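Local structure of mariner Mos1 transposase (Drosophila mauritiana, 4MDB) at residues D164-A169 with I206-E211; F28-V33 with R120-I125; D78-I83 with R112-Y117. The protein catalyses cut-and-paste transposition of the Mos1 element with its metal-dependent, RNase H-like catalytic domain, the part of the protein present here. The protein carries 1 engineered substitution. All blocks are in the same frame, centred on the assembly; numbering follows the deposited sequence. Where two conformers were deposited one is given.

Contact 1: residues D164-A169 with I206-E211; sequences DYHLFA and IHKLPE. With MG (magnesium ion), chain C; RLT (N-(4-fluorobenzyl)-5-hydroxy-1-methyl-2-(1-methyl-1-{[(5-methyl-1,3,4-oxadiazol-2-yl)carbonyl]amino}ethyl)-6-oxo-1,6-di hydropyrimidine-4-carboxamide), chain B.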
loop_
_atom_site.group_PDB
_atom_site.type_symbol
_atom_site.label_atom_id
_atom_site.label_comp_id
_atom_site.label_asym_id
_atom_site.label_seq_id
_atom_site.Cartn_x
_atom_site.Cartn_y
_atom_site.Cartn_z
ATOM N N ASP A 164 3.060 2.905 -4.184
ATOM C CA ASP A 164 4.249 3.228 -5.010
ATOM C C ASP A 164 3.994 4.302 -6.057
ATOM O O ASP A 164 4.722 5.300 -6.080
ATOM C CB ASP A 164 4.764 1.921 -5.618
ATOM C CG ASP A 164 5.466 1.069 -4.544
ATOM O OD1 ASP A 164 6.247 1.657 -3.730
ATOM O OD2 ASP A 164 5.268 -0.121 -4.464
ATOM N N TYR A 165 2.999 4.153 -6.903
ATOM C CA TYR A 165 2.846 5.154 -7.970
ATOM C C TYR A 165 2.256 6.487 -7.579
ATOM O O TYR A 165 2.461 7.480 -8.292
ATOM C CB TYR A 165 2.007 4.573 -9.112
ATOM C CG TYR A 165 0.504 4.331 -8.842
ATOM C CD1 TYR A 165 -0.392 5.378 -8.716
ATOM C CD2 TYR A 165 -0.012 3.045 -8.740
ATOM C CE1 TYR A 165 -1.725 5.173 -8.472
ATOM C CE2 TYR A 165 -1.346 2.825 -8.537
ATOM C CZ TYR A 165 -2.230 3.878 -8.382
ATOM O OH TYR A 165 -3.606 3.752 -8.168
ATOM N N HIS A 166 1.610 6.548 -6.415
ATOM C CA HIS A 166 1.032 7.745 -5.890
ATOM C C HIS A 166 1.682 8.252 -4.616
ATOM O O HIS A 166 2.257 9.321 -4.615
ATOM C CB HIS A 166 -0.472 7.570 -5.718
ATOM C CG HIS A 166 -1.196 8.827 -5.468
ATOM N ND1 HIS A 166 -1.472 9.736 -6.451
ATOM C CD2 HIS A 166 -1.686 9.360 -4.311
ATOM C CE1 HIS A 166 -2.144 10.754 -5.945
ATOM N NE2 HIS A 166 -2.240 10.580 -4.642
ATOM N N LEU A 167 1.576 7.521 -3.524
ATOM C CA LEU A 167 1.941 8.032 -2.211
ATOM C C LEU A 167 3.437 8.258 -2.094
ATOM O O LEU A 167 3.881 9.401 -1.792
ATOM C CB LEU A 167 1.450 7.076 -1.115
ATOM C CG LEU A 167 1.784 7.590 0.299
ATOM C CD1 LEU A 167 0.908 8.769 0.608
ATOM C CD2 LEU A 167 1.518 6.517 1.324
ATOM N N PHE A 168 4.215 7.228 -2.335
ATOM C CA PHE A 168 5.707 7.298 -2.194
ATOM C C PHE A 168 6.312 8.085 -3.363
ATOM O O PHE A 168 7.346 8.702 -3.176
ATOM C CB PHE A 168 6.303 5.941 -2.156
ATOM C CG PHE A 168 5.996 5.135 -0.900
ATOM C CD1 PHE A 168 5.619 5.750 0.350
ATOM C CD2 PHE A 168 6.041 3.791 -0.953
ATOM C CE1 PHE A 168 5.359 4.978 1.435
ATOM C CE2 PHE A 168 5.757 3.008 0.132
ATOM C CZ PHE A 168 5.427 3.619 1.375
ATOM N N ALA A 169 5.683 8.124 -4.524
ATOM C CA ALA A 169 6.092 8.966 -5.674
ATOM C C ALA A 169 6.108 10.439 -5.237
ATOM O O ALA A 169 7.130 11.128 -5.329
ATOM C CB ALA A 169 5.155 8.764 -6.844
ATOM N N ILE A 206 -6.129 6.380 -5.183
ATOM C CA ILE A 206 -6.857 5.128 -5.221
ATOM C C ILE A 206 -7.668 5.068 -6.529
ATOM O O ILE A 206 -7.753 4.017 -7.189
ATOM C CB ILE A 206 -7.833 5.011 -4.025
ATOM C CG1 ILE A 206 -7.078 4.924 -2.650
ATOM C CG2 ILE A 206 -8.786 3.825 -4.110
ATOM C CD1 ILE A 206 -6.137 3.742 -2.499
ATOM N N HIS A 207 -8.324 6.159 -6.893
ATOM C CA HIS A 207 -9.193 6.119 -8.101
ATOM C C HIS A 207 -8.441 6.197 -9.451
ATOM O O HIS A 207 -9.064 6.066 -10.519
ATOM C CB HIS A 207 -10.323 7.160 -7.911
ATOM C CG HIS A 207 -11.309 6.738 -6.863
ATOM N ND1 HIS A 207 -12.524 6.177 -7.159
ATOM C CD2 HIS A 207 -11.231 6.734 -5.509
ATOM C CE1 HIS A 207 -13.166 5.872 -6.058
ATOM N NE2 HIS A 207 -12.396 6.196 -5.035
ATOM N N LYS A 208 -7.127 6.310 -9.433
ATOM C CA LYS A 208 -6.272 6.101 -10.574
ATOM C C LYS A 208 -6.213 4.613 -10.977
ATOM O O LYS A 208 -5.659 4.323 -12.012
ATOM C CB LYS A 208 -4.832 6.596 -10.253
ATOM C CG LYS A 208 -4.433 8.013 -10.708
ATOM C CD LYS A 208 -3.217 8.420 -9.889
ATOM C CE LYS A 208 -2.478 9.684 -10.327
ATOM N NZ LYS A 208 -1.194 9.798 -9.540
ATOM N N LEU A 209 -6.688 3.705 -10.128
ATOM C CA LEU A 209 -6.452 2.243 -10.364
ATOM C C LEU A 209 -7.022 1.779 -11.722
ATOM O O LEU A 209 -6.336 1.139 -12.506
ATOM C CB LEU A 209 -6.923 1.329 -9.227
ATOM C CG LEU A 209 -5.984 1.270 -8.009
ATOM C CD1 LEU A 209 -6.668 0.679 -6.776
ATOM C CD2 LEU A 209 -4.749 0.425 -8.376
ATOM N N PRO A 210 -8.269 2.104 -12.005
ATOM C CA PRO A 210 -8.808 1.547 -13.229
ATOM C C PRO A 210 -8.151 1.998 -14.507
ATOM O O PRO A 210 -8.004 1.161 -15.423
ATOM C CB PRO A 210 -10.273 2.002 -13.205
ATOM C CG PRO A 210 -10.589 2.293 -11.814
ATOM C CD PRO A 210 -9.281 2.829 -11.253
ATOM N N GLU A 211 -7.658 3.244 -14.568
ATOM C CA GLU A 211 -6.968 3.759 -15.724
ATOM C C GLU A 211 -5.619 2.996 -15.843
ATOM O O GLU A 211 -5.215 2.619 -16.965
ATOM C CB GLU A 211 -6.763 5.273 -15.601
ATOM C CG GLU A 211 -5.495 5.783 -16.279
ATOM C CD GLU A 211 -5.349 7.293 -16.199
ATOM O OE1 GLU A 211 -5.259 7.901 -17.302
ATOM O OE2 GLU A 211 -5.297 7.860 -15.064
HETATM MG MG MG C . 6.864 -0.117 -2.847
HETATM C CAA RLT B . 8.635 -10.050 -7.169
HETATM C CAB RLT B . 9.877 -0.470 -6.300
HETATM C CAC RLT B . 10.653 -2.941 -7.927
HETATM C CAD RLT B . 12.469 -2.599 -5.890
HETATM O OAE RLT B . 8.011 -4.721 -1.990
HETATM O OAF RLT B . 9.108 -5.379 -7.060
HETATM O OAG RLT B . 8.170 -0.246 -4.507
HETATM O OAH RLT B . 7.319 -2.111 -2.795
HETATM F FAI RLT B . 7.222 -11.129 -5.138
HETATM C CAJ RLT B . 7.173 -8.909 -4.245
HETATM C CAK RLT B . 9.075 -10.301 -3.857
HETATM C CAL RLT B . 7.791 -7.870 -3.520
HETATM C CAM RLT B . 9.697 -9.274 -3.134
HETATM C CAN RLT B . 9.786 -6.961 -2.182
HETATM N NAO RLT B . 11.032 -9.266 -6.336
HETATM N NAP RLT B . 11.533 -7.944 -6.200
HETATM N NAQ RLT B . 9.937 -3.986 -4.751
HETATM N NAR RLT B . 9.766 -5.774 -3.046
HETATM N NAS RLT B . 11.305 -4.839 -6.465
HETATM O OAT RLT B . 9.395 -7.849 -6.950
HETATM C CAU RLT B . 8.792 -4.828 -2.897
HETATM C CAV RLT B . 10.259 -5.680 -6.701
HETATM C CAW RLT B . 9.758 -9.133 -6.788
HETATM C CAX RLT B . 7.819 -10.137 -4.420
HETATM C CAY RLT B . 9.071 -8.051 -2.947
HETATM C CAZ RLT B . 8.323 -2.460 -3.612
HETATM C CBA RLT B . 10.498 -7.139 -6.560
HETATM C CBB RLT B . 8.959 -3.752 -3.795
HETATM C CBC RLT B . 10.281 -3.001 -5.622
HETATM C CBD RLT B . 8.653 -1.419 -4.554
HETATM N NBE RLT B . 9.654 -1.713 -5.496
HETATM C CBF RLT B . 11.417 -3.415 -6.692
HETATM O O HOH W 1 8.324 0.637 -1.628
#

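Contact 2: residues F28-V33 with R120-I125; sequences FLHRIV and RQHRVI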
loop_
_atom_site.group_PDB
_atom_site.type_symbol
_atom_site.label_atom_id
_atom_site.label_comp_id
_atom_site.label_asym_id
_atom_site.label_seq_id
_atom_site.Cartn_x
_atom_site.Cartn_y
_atom_site.Cartn_z
ATOM N N PHE A 28 -15.481 -1.144 -6.426
ATOM C CA PHE A 28 -15.156 -1.537 -5.055
ATOM C C PHE A 28 -14.055 -0.679 -4.509
ATOM O O PHE A 28 -13.488 -0.916 -3.408
ATOM C CB PHE A 28 -14.718 -2.986 -5.034
ATOM C CG PHE A 28 -13.599 -3.305 -6.008
ATOM C CD1 PHE A 28 -13.871 -3.694 -7.345
ATOM C CD2 PHE A 28 -12.303 -3.267 -5.596
ATOM C CE1 PHE A 28 -12.879 -4.028 -8.208
ATOM C CE2 PHE A 28 -11.280 -3.562 -6.506
ATOM C CZ PHE A 28 -11.559 -3.955 -7.797
ATOM N N LEU A 29 -13.707 0.356 -5.238
ATOM C CA LEU A 29 -12.524 1.106 -4.876
ATOM C C LEU A 29 -12.574 1.834 -3.529
ATOM O O LEU A 29 -11.541 2.044 -2.861
ATOM C CB LEU A 29 -12.249 2.167 -5.913
ATOM C CG LEU A 29 -12.083 1.700 -7.335
ATOM C CD1 LEU A 29 -11.748 2.923 -8.151
ATOM C CD2 LEU A 29 -11.064 0.590 -7.533
ATOM N N HIS A 30 -13.796 2.186 -3.105
ATOM C CA HIS A 30 -14.004 2.848 -1.841
ATOM C C HIS A 30 -13.816 1.926 -0.638
ATOM O O HIS A 30 -13.746 2.407 0.542
ATOM C CB HIS A 30 -15.430 3.436 -1.813
ATOM C CG HIS A 30 -16.500 2.398 -1.970
ATOM N ND1 HIS A 30 -16.730 1.752 -3.161
ATOM C CD2 HIS A 30 -17.417 1.912 -1.101
ATOM C CE1 HIS A 30 -17.741 0.911 -3.013
ATOM N NE2 HIS A 30 -18.172 0.996 -1.756
ATOM N N ARG A 31 -13.687 0.615 -0.875
ATOM C CA ARG A 31 -13.419 -0.317 0.194
ATOM C C ARG A 31 -11.955 -0.760 0.246
ATOM O O ARG A 31 -11.605 -1.598 1.060
ATOM C CB ARG A 31 -14.342 -1.550 0.127
ATOM C CG ARG A 31 -15.774 -1.095 0.116
ATOM C CD ARG A 31 -16.755 -2.202 0.327
ATOM N NE ARG A 31 -16.944 -3.086 -0.812
ATOM C CZ ARG A 31 -16.572 -4.360 -0.843
ATOM N NH1 ARG A 31 -15.992 -4.922 0.195
ATOM N NH2 ARG A 31 -16.834 -5.071 -1.920
ATOM N N ILE A 32 -11.075 -0.211 -0.592
ATOM C CA ILE A 32 -9.679 -0.647 -0.616
ATOM C C ILE A 32 -8.872 0.063 0.473
ATOM O O ILE A 32 -8.934 1.300 0.655
ATOM C CB ILE A 32 -9.022 -0.316 -1.987
ATOM C CG1 ILE A 32 -9.639 -1.169 -3.066
ATOM C CG2 ILE A 32 -7.540 -0.529 -1.911
ATOM C CD1 ILE A 32 -9.163 -0.819 -4.449
ATOM N N VAL A 33 -8.166 -0.736 1.203
ATOM C CA VAL A 33 -7.154 -0.288 2.101
ATOM C C VAL A 33 -5.862 -0.879 1.512
ATOM O O VAL A 33 -5.782 -2.076 1.198
ATOM C CB VAL A 33 -7.409 -0.884 3.504
ATOM C CG1 VAL A 33 -6.242 -0.695 4.466
ATOM C CG2 VAL A 33 -8.693 -0.320 4.109
ATOM N N ARG A 120 -19.315 -3.032 10.534
ATOM C CA ARG A 120 -19.409 -4.219 9.699
ATOM C C ARG A 120 -20.374 -4.044 8.538
ATOM O O ARG A 120 -20.958 -5.019 8.064
ATOM C CB ARG A 120 -19.818 -5.432 10.539
ATOM C CG ARG A 120 -18.729 -5.938 11.470
ATOM C CD ARG A 120 -17.362 -5.874 10.808
ATOM N NE ARG A 120 -16.299 -6.325 11.702
ATOM C CZ ARG A 120 -15.256 -5.581 12.056
ATOM N NH1 ARG A 120 -15.132 -4.345 11.592
ATOM N NH2 ARG A 120 -14.336 -6.074 12.874
ATOM N N GLN A 121 -20.544 -2.811 8.073
ATOM C CA GLN A 121 -21.410 -2.601 6.939
ATOM C C GLN A 121 -20.585 -2.790 5.736
ATOM O O GLN A 121 -21.120 -2.801 4.643
ATOM C CB GLN A 121 -21.971 -1.212 6.908
ATOM C CG GLN A 121 -22.067 -0.560 8.247
ATOM C CD GLN A 121 -22.829 0.703 8.137
ATOM O OE1 GLN A 121 -22.381 1.667 7.509
ATOM N NE2 GLN A 121 -24.028 0.690 8.683
ATOM N N HIS A 122 -19.258 -2.906 5.937
ATOM C CA HIS A 122 -18.393 -2.814 4.767
ATOM C C HIS A 122 -17.118 -3.630 4.957
ATOM O O HIS A 122 -16.318 -3.351 5.850
ATOM C CB HIS A 122 -18.043 -1.353 4.474
ATOM C CG HIS A 122 -18.902 -0.727 3.420
ATOM N ND1 HIS A 122 -18.379 -0.110 2.303
ATOM C CD2 HIS A 122 -20.247 -0.622 3.313
ATOM C CE1 HIS A 122 -19.366 0.349 1.554
ATOM N NE2 HIS A 122 -20.510 0.051 2.144
ATOM N N ARG A 123 -16.937 -4.638 4.111
ATOM C CA ARG A 123 -15.764 -5.491 4.180
ATOM C C ARG A 123 -14.551 -4.827 3.562
ATOM O O ARG A 123 -14.631 -4.240 2.487
ATOM C CB ARG A 123 -16.074 -6.793 3.433
ATOM C CG ARG A 123 -15.008 -7.826 3.532
ATOM C CD ARG A 123 -15.329 -9.045 2.716
ATOM N NE ARG A 123 -14.344 -10.110 2.987
ATOM C CZ ARG A 123 -14.239 -11.245 2.286
ATOM N NH1 ARG A 123 -15.006 -11.475 1.207
ATOM N NH2 ARG A 123 -13.344 -12.174 2.610
ATOM N N VAL A 124 -13.460 -4.923 4.278
ATOM C CA VAL A 124 -12.182 -4.383 3.843
ATOM C C VAL A 124 -11.716 -5.188 2.639
ATOM O O VAL A 124 -11.700 -6.434 2.669
ATOM C CB VAL A 124 -11.133 -4.390 4.938
ATOM C CG1 VAL A 124 -9.752 -4.061 4.339
ATOM C CG2 VAL A 124 -11.595 -3.480 6.097
ATOM N N ILE A 125 -11.230 -4.487 1.613
ATOM C CA ILE A 125 -10.547 -5.087 0.536
ATOM C C ILE A 125 -9.066 -4.662 0.700
ATOM O O ILE A 125 -8.780 -3.491 0.549
ATOM C CB ILE A 125 -11.106 -4.672 -0.822
ATOM C CG1 ILE A 125 -12.549 -5.152 -0.962
ATOM C CG2 ILE A 125 -10.229 -5.156 -1.987
ATOM C CD1 ILE A 125 -13.257 -4.649 -2.180
#

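Contact 3: residues D78-I83 with R112-Y117; sequences DQSGVI and RKRPEY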
loop_
_atom_site.group_PDB
_atom_site.type_symbol
_atom_site.label_atom_id
_atom_site.label_comp_id
_atom_site.label_asym_id
_atom_site.label_seq_id
_atom_site.Cartn_x
_atom_site.Cartn_y
_atom_site.Cartn_z
ATOM N N ASP A 78 -6.242 4.688 2.720
ATOM C CA ASP A 78 -7.345 4.533 1.818
ATOM C C ASP A 78 -7.713 5.877 1.211
ATOM O O ASP A 78 -6.940 6.825 1.286
ATOM C CB ASP A 78 -8.489 3.802 2.521
ATOM C CG ASP A 78 -9.213 4.706 3.582
ATOM O OD1 ASP A 78 -8.821 5.864 3.728
ATOM O OD2 ASP A 78 -10.274 4.277 4.092
ATOM N N GLN A 79 -8.869 5.962 0.558
ATOM C CA GLN A 79 -9.183 7.132 -0.210
ATOM C C GLN A 79 -9.456 8.315 0.716
ATOM O O GLN A 79 -9.540 9.434 0.191
ATOM C CB GLN A 79 -10.417 6.879 -1.093
ATOM C CG GLN A 79 -11.638 6.588 -0.303
ATOM C CD GLN A 79 -12.864 6.582 -1.179
ATOM O OE1 GLN A 79 -12.906 5.862 -2.166
ATOM N NE2 GLN A 79 -13.872 7.354 -0.809
ATOM N N SER A 80 -9.526 8.100 2.026
ATOM C CA SER A 80 -9.811 9.154 3.011
ATOM C C SER A 80 -8.563 9.659 3.707
ATOM O O SER A 80 -8.639 10.630 4.448
ATOM C CB SER A 80 -10.813 8.662 4.026
ATOM O OG SER A 80 -12.047 8.379 3.342
ATOM N N GLY A 81 -7.456 8.979 3.506
ATOM C CA GLY A 81 -6.194 9.333 4.189
ATOM C C GLY A 81 -5.442 8.172 4.789
ATOM O O GLY A 81 -5.793 7.040 4.654
ATOM N N VAL A 82 -4.347 8.487 5.462
ATOM C CA VAL A 82 -3.564 7.513 6.157
ATOM C C VAL A 82 -4.279 6.932 7.364
ATOM O O VAL A 82 -4.783 7.728 8.233
ATOM C CB VAL A 82 -2.173 8.134 6.543
ATOM C CG1 VAL A 82 -1.435 7.195 7.441
ATOM C CG2 VAL A 82 -1.431 8.504 5.264
ATOM N N ILE A 83 -4.359 5.625 7.472
ATOM C CA ILE A 83 -5.015 4.936 8.569
ATOM C C ILE A 83 -4.054 4.714 9.737
ATOM O O ILE A 83 -4.366 4.974 10.905
ATOM C CB ILE A 83 -5.722 3.653 8.084
ATOM C CG1 ILE A 83 -6.785 4.008 7.010
ATOM C CG2 ILE A 83 -6.374 2.865 9.221
ATOM C CD1 ILE A 83 -7.150 2.875 6.075
ATOM N N ARG A 112 -11.339 2.501 14.822
ATOM C CA ARG A 112 -11.393 3.828 15.373
ATOM C C ARG A 112 -11.618 4.934 14.356
ATOM O O ARG A 112 -12.267 5.942 14.638
ATOM C CB ARG A 112 -10.077 4.072 16.134
ATOM C CG ARG A 112 -10.036 5.418 16.867
ATOM C CD ARG A 112 -8.785 5.512 17.752
ATOM N NE ARG A 112 -7.541 5.386 16.986
ATOM C CZ ARG A 112 -7.003 6.315 16.246
ATOM N NH1 ARG A 112 -7.536 7.529 16.102
ATOM N NH2 ARG A 112 -5.882 6.022 15.600
ATOM N N LYS A 113 -11.062 4.797 13.139
ATOM C CA LYS A 113 -11.050 5.900 12.169
ATOM C C LYS A 113 -12.002 5.750 10.990
ATOM O O LYS A 113 -12.200 6.703 10.263
ATOM C CB LYS A 113 -9.653 6.089 11.599
ATOM C CG LYS A 113 -8.709 6.793 12.524
ATOM C CD LYS A 113 -7.323 6.505 12.036
ATOM C CE LYS A 113 -7.009 7.471 10.903
ATOM N NZ LYS A 113 -7.364 8.850 11.311
ATOM N N ARG A 114 -12.525 4.553 10.808
ATOM C CA ARG A 114 -13.435 4.233 9.720
ATOM C C ARG A 114 -14.711 3.558 10.188
ATOM O O ARG A 114 -14.873 2.330 10.153
ATOM C CB ARG A 114 -12.695 3.375 8.696
ATOM C CG ARG A 114 -11.476 4.056 8.114
ATOM C CD ARG A 114 -11.776 5.175 7.124
ATOM N NE ARG A 114 -10.594 5.746 6.476
ATOM C CZ ARG A 114 -9.805 6.700 6.963
ATOM N NH1 ARG A 114 -10.019 7.248 8.180
ATOM N NH2 ARG A 114 -8.777 7.113 6.311
ATOM N N PRO A 115 -15.690 4.362 10.637
ATOM C CA PRO A 115 -16.973 3.792 11.115
ATOM C C PRO A 115 -17.706 2.789 10.231
ATOM O O PRO A 115 -18.367 1.880 10.735
ATOM C CB PRO A 115 -17.840 5.061 11.338
ATOM C CG PRO A 115 -16.823 6.122 11.702
ATOM C CD PRO A 115 -15.648 5.822 10.787
ATOM N N GLU A 116 -17.646 2.959 8.931
ATOM C CA GLU A 116 -18.221 1.988 7.999
ATOM C C GLU A 116 -17.650 0.602 8.233
ATOM O O GLU A 116 -18.322 -0.396 8.017
ATOM C CB GLU A 116 -18.009 2.481 6.557
ATOM C CG GLU A 116 -16.544 2.693 6.123
ATOM C CD GLU A 116 -15.879 4.079 6.461
ATOM O OE1 GLU A 116 -15.111 4.549 5.588
ATOM O OE2 GLU A 116 -16.032 4.686 7.565
ATOM N N TYR A 117 -16.427 0.534 8.729
ATOM C CA TYR A 117 -15.832 -0.762 9.060
ATOM C C TYR A 117 -16.157 -1.210 10.479
ATOM O O TYR A 117 -16.328 -2.376 10.694
ATOM C CB TYR A 117 -14.318 -0.798 8.829
ATOM C CG TYR A 117 -13.990 -0.529 7.407
ATOM C CD1 TYR A 117 -14.609 -1.235 6.402
ATOM C CD2 TYR A 117 -13.077 0.438 7.047
ATOM C CE1 TYR A 117 -14.336 -0.971 5.096
ATOM C CE2 TYR A 117 -12.776 0.680 5.735
ATOM C CZ TYR A 117 -13.410 -0.046 4.769
ATOM O OH TYR A 117 -13.170 0.174 3.496
HETATM O O HOH W 2 -11.494 1.921 2.881
HETATM O O HOH W 3 -7.221 9.080 7.768
#

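Contact 1: residues D164-A169 with I206-E211
Y165 and K208 run past each other in opposite directions where helix 162-175 meets the junction of helices 199-207 and 209-218. The Y165 ring offers its CE1 side to the lysine chain, and CE1 lies 3.8 Å from K208 CD. The ring edge at CE2 meets L209. There CE2 is 4.2 Å from L209 CD2, a methyl close to the ring plane, and the two side chains cross at about a right angle. The phenol oxygen comes down on the leucine, with OH 3.4 Å from L209 CG. Its polar partner is the backbone oxygen of G205, just before 206-211. R212 adds a cation-pi contact to the same ring.

H166 and K208 form the hydrogen bond between the segments. H166 CG, anti to its backbone N (chi1 -167°), carries the ring toward K208. K208 is extended beyond CG and crosses the histidine at about a right angle. K208 NZ donates to H166 ND1 at 3.1 Å, and the ammonium nitrogen is only 4° out of the imidazole plane. F201 meets the same imidazole with its ring.

D164, one residue before Y165, points to the active site instead. It binds a magnesium ion through both carboxylate oxygens, OD1 at 2.1 Å and OD2 at 2.3 Å from the metal. D36, two raltegravir oxygens and a water also bind this ion. The contact thus packs the helix that carries a metal ligand of the RNase H-like fold against the C-terminal helices. Accepting from lysine at ND1 is consistent with an H166 unprotonated at that nitrogen. The nearby ammonium would probably also disfavour a doubly protonated ring.

Contact 2: residues F28-V33 with R120-I125
The R31 guanidinium has the I125 CD1 methyl over one face, 3.4 Å above the plane and offset toward the rim. At its edge, NH1 donates to R123 O at 2.8 Å. The oxygen lies 11° out of the guanidinium plane. The R31 chain bends at chi3 (-74°). On the way there its CD passes H122 ND1 at 3.3 Å. The H122 ring and the guanidinium are nearly perpendicular, with planes 86° apart. H122 CE1 sits at the edge of the H30 ring, 3.6 Å from H30 NE2. The two imidazoles meet rim to rim, and neither lies over the other. One face of H30 carries R31 CG. The F28 ring has L29 CD2 over one face, while I125 CD1 lies obliquely to the F28 ring, 3.6 Å from F28 CB.

Next to these groups the backbones join as parallel strands. I125 N donates to R31 O at 3.0 Å, and V33 N donates to I125 O at 2.9 Å. I125 thus bonds through its own N and O to R31 and V33, the residues before and after I32. I32 CA adds a CA-H...O contact to I125 O. Here strand 32-42 and strand 125-127 start side by side in the mixed sheet of the RNase H-like fold. Their continuations lead to the metal ligands D36 and D129.

The bridge puts I32 and I125 on one face of the sheet, where I32 CG1 meets I125 CG2. V33 and V124 meet on the other face through CG2 and CG1, 3.9 Å apart. L209 of helix 209-218 packs on I32. L151 and R22 pack on I125, and Y117 lies against both R31 and V124.

Contact 3: residues D78-I83 with R112-Y117
R114 and D78 reach toward each other tip to tip and form a two-pronged salt bridge. The guanidinium comes side-on: NE donates to D78 OD2 at 2.8 Å, and NH2 to OD1 at 2.9 Å. OD2 is met on its syn side. OD1 is met from above the carboxylate plane, and the two planes are 28° apart.

Further hydrogen bonds fix both partners. S80 N donates to D78 OD1 from the opposite face of the carboxylate, at 2.9 Å, closing an Asx turn within the type I turn D78-G81. The R114 chain bends at chi2 (-73°). Its NH1 donates to K113 O at 3.1 Å.

Two waters extend the network. One accepts from R114 NH2 and donates to V82 O. The other lies between D78 OD2 and Y117 OH.

Apolar contacts hold the guanidinium on both faces. I83 CG1 lies over one, 3.8 Å from NH2, and S80 CB over the other, 3.4 Å from NH2.

The contact joins the hairpin between strands 69-78 and 81-87 to the break between helices 96-113 and 115-118. With two donors from R114 and one from S80, the D78 carboxylate is well satisfied, and these bonds would probably favour its charged form.

How the contacts relate
From the N terminus, helix 6-25 leads into 28-33, a 3-10 turn running into strand 32-42. The chain then forms the hairpin of strands 69-78 and 81-87, and contact 3 closes the loop from this hairpin through helix 96-113. Contact 2 closes next, when 120-125 returns beside 28-33, so contact 3 is nested inside its loop. Contact 1 follows in series. It closes a mostly helical loop between helix 162-175 and the C-terminal helices. Contacts 2 and 3 reach the same sheet and meet where Y117 packs on H122. Contact 1 touches both: P210 packs on L29, and H207 probably hydrogen-bonds Q79.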